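Local coordinates for protein glutamate racemase (Campylobacter jejuni, PDB 3UHF) that belongs to the Asp/Glu/hydantoin racemase family and is built from two lobes, each a parallel sheet flanked by helices, at residues R47-I52 against E233-R238. Residues are numbered along the deposited sequence; the frame is centred on the assembly and turned at random.
Sequences RLFDEI and EFLKER
The turn between helix 37-45 and strand 51-56, a helix-to-strand connection of the five-stranded parallel sheet, sets Leu-48 and Phe-49 against Leu-235 and Lys-236 on the last turn of helix 227-238. The contact is small, burying 131 Å² over both sides, and no hydrogen bond crosses it. Helix 37-45 ends in a Schellman motif at Arg-47, whose positive phi (53°) turns the chain out of the helix just before the two apolar residues. The CB of Leu-48 points toward helix 227-238, and its CD2 lies 3.9 Å from CG of Lys-236. The two side chains cross at about a right angle, the leucine methyl resting on the lysine's CG and CD. A bend at chi3 (-79°) then carries the ammonium group round to Glu-233, one turn back on the helix, where NZ forms a salt bridge with OE2 at 3.1 Å; the nitrogen approaches on the syn side, 32° out of the carboxylate plane. The charged end is thus engaged within its own helix while two of its methylenes lie against the leucine methyl. Beside this pair, Leu-235 CD1 approaches the edge of the Phe-49 ring, 4.3 Å from CZ and near the ring plane. CB of Leu-48 sits 3.6 Å above one face of that ring, over its centre. Around them, Leu-43 of helix 37-45 and Met-89 of strand 89-92 touch both Phe-49 and Leu-235, while Ile-241 and Leu-243 pack on Leu-48. Helix 227-238, which follows end strand 223-226 of the four-stranded sheet, thereby docks on the five-stranded lobe before the chain enters strand 249-254.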
loop_
_atom_site.group_PDB
_atom_site.type_symbol
_atom_site.label_atom_id
_atom_site.label_comp_id
_atom_site.label_asym_id
_atom_site.label_seq_id
_atom_site.Cartn_x
_atom_site.Cartn_y
_atom_site.Cartn_z
ATOM N N ARG A 47 0.327 11.738 11.861
ATOM C CA ARG A 47 0.715 13.147 11.954
ATOM C C ARG A 47 2.182 13.416 11.625
ATOM O O ARG A 47 2.884 14.092 12.380
ATOM C CB ARG A 47 0.358 13.714 13.331
ATOM C CG ARG A 47 -1.136 13.667 13.616
ATOM C CD ARG A 47 -1.557 14.708 14.637
ATOM N NE ARG A 47 -3.007 14.723 14.798
ATOM C CZ ARG A 47 -3.688 15.704 15.381
ATOM N NH1 ARG A 47 -3.050 16.765 15.861
ATOM N NH2 ARG A 47 -5.007 15.626 15.484
ATOM N N LEU A 48 2.632 12.895 10.490
ATOM C CA LEU A 48 4.031 13.007 10.095
ATOM C C LEU A 48 4.283 14.229 9.227
ATOM O O LEU A 48 5.383 14.790 9.231
ATOM C CB LEU A 48 4.455 11.768 9.304
ATOM C CG LEU A 48 4.299 10.378 9.918
ATOM C CD1 LEU A 48 4.648 9.328 8.874
ATOM C CD2 LEU A 48 5.166 10.217 11.147
ATOM N N PHE A 49 3.271 14.633 8.467
ATOM C CA PHE A 49 3.458 15.648 7.436
ATOM C C PHE A 49 2.478 16.803 7.552
ATOM O O PHE A 49 1.412 16.671 8.154
ATOM C CB PHE A 49 3.323 15.006 6.058
ATOM C CG PHE A 49 4.131 13.766 5.909
ATOM C CD1 PHE A 49 3.516 12.539 5.757
ATOM C CD2 PHE A 49 5.514 13.820 5.966
ATOM C CE1 PHE A 49 4.263 11.384 5.634
ATOM C CE2 PHE A 49 6.266 12.667 5.845
ATOM C CZ PHE A 49 5.638 11.451 5.682
ATOM N N ASP A 50 2.850 17.930 6.954
ATOM C CA ASP A 50 2.025 19.127 6.979
ATOM C C ASP A 50 1.047 19.114 5.810
ATOM O O ASP A 50 -0.047 19.665 5.902
ATOM C CB ASP A 50 2.907 20.373 6.898
ATOM C CG ASP A 50 3.890 20.464 8.048
ATOM O OD1 ASP A 50 3.442 20.390 9.212
ATOM O OD2 ASP A 50 5.110 20.587 7.790
ATOM N N GLU A 51 1.449 18.495 4.708
ATOM C CA GLU A 51 0.613 18.484 3.516
ATOM C C GLU A 51 0.892 17.251 2.678
ATOM O O GLU A 51 2.043 16.871 2.480
ATOM C CB GLU A 51 0.843 19.750 2.691
ATOM C CG GLU A 51 -0.144 19.949 1.549
ATOM C CD GLU A 51 -0.078 21.355 0.970
ATOM O OE1 GLU A 51 0.963 22.028 1.138
ATOM O OE2 GLU A 51 -1.071 21.794 0.354
ATOM N N ILE A 52 -0.171 16.629 2.181
ATOM C CA ILE A 52 -0.041 15.412 1.396
ATOM C C ILE A 52 -0.856 15.532 0.110
ATOM O O ILE A 52 -2.044 15.866 0.149
ATOM C CB ILE A 52 -0.529 14.181 2.175
ATOM C CG1 ILE A 52 0.220 14.035 3.505
ATOM C CG2 ILE A 52 -0.356 12.929 1.332
ATOM C CD1 ILE A 52 -0.239 12.853 4.336
ATOM N N GLU A 233 6.086 3.144 10.175
ATOM C CA GLU A 233 7.218 2.810 11.041
ATOM C C GLU A 233 8.540 2.918 10.281
ATOM O O GLU A 233 9.549 3.388 10.807
ATOM C CB GLU A 233 7.046 1.407 11.612
ATOM C CG GLU A 233 5.798 1.259 12.463
ATOM C CD GLU A 233 5.783 2.257 13.613
ATOM O OE1 GLU A 233 6.746 2.255 14.414
ATOM O OE2 GLU A 233 4.821 3.053 13.707
ATOM N N PHE A 234 8.508 2.465 9.034
ATOM C CA PHE A 234 9.644 2.532 8.119
ATOM C C PHE A 234 10.119 3.970 7.908
ATOM O O PHE A 234 11.322 4.255 7.961
ATOM C CB PHE A 234 9.211 1.880 6.790
ATOM C CG PHE A 234 10.265 1.879 5.708
ATOM C CD1 PHE A 234 11.006 0.735 5.449
ATOM C CD2 PHE A 234 10.475 2.999 4.923
ATOM C CE1 PHE A 234 11.953 0.719 4.445
ATOM C CE2 PHE A 234 11.425 2.991 3.921
ATOM C CZ PHE A 234 12.163 1.846 3.679
ATOM N N LEU A 235 9.181 4.881 7.657
ATOM C CA LEU A 235 9.535 6.276 7.409
ATOM C C LEU A 235 10.149 6.960 8.622
ATOM O O LEU A 235 11.092 7.748 8.486
ATOM C CB LEU A 235 8.315 7.066 6.940
ATOM C CG LEU A 235 7.877 6.646 5.535
ATOM C CD1 LEU A 235 6.573 7.327 5.149
ATOM C CD2 LEU A 235 8.979 6.966 4.537
ATOM N N LYS A 236 9.616 6.670 9.806
ATOM C CA LYS A 236 10.155 7.266 11.030
ATOM C C LYS A 236 11.611 6.871 11.256
ATOM O O LYS A 236 12.399 7.630 11.830
ATOM C CB LYS A 236 9.282 6.912 12.236
ATOM C CG LYS A 236 7.888 7.550 12.158
ATOM C CD LYS A 236 7.080 7.407 13.444
ATOM C CE LYS A 236 6.475 6.020 13.569
ATOM N NZ LYS A 236 5.403 5.961 14.606
ATOM N N GLU A 237 11.978 5.687 10.783
ATOM C CA GLU A 237 13.348 5.207 10.928
ATOM C C GLU A 237 14.292 5.728 9.839
ATOM O O GLU A 237 15.468 5.967 10.096
ATOM C CB GLU A 237 13.362 3.682 10.909
ATOM C CG GLU A 237 12.572 3.041 12.025
ATOM C CD GLU A 237 12.166 1.620 11.680
ATOM O OE1 GLU A 237 11.515 0.958 12.517
ATOM O OE2 GLU A 237 12.496 1.177 10.559
ATOM N N ARG A 238 13.773 5.874 8.623
ATOM C CA ARG A 238 14.585 6.199 7.450
ATOM C C ARG A 238 14.779 7.691 7.262
ATOM O O ARG A 238 15.813 8.134 6.771
ATOM C CB ARG A 238 13.945 5.641 6.177
ATOM C CG ARG A 238 14.579 4.364 5.660
ATOM C CD ARG A 238 14.244 3.189 6.546
ATOM N NE ARG A 238 14.858 1.956 6.063
ATOM C CZ ARG A 238 14.781 0.789 6.696
ATOM N NH1 ARG A 238 14.117 0.695 7.843
ATOM N NH2 ARG A 238 15.369 -0.283 6.185
#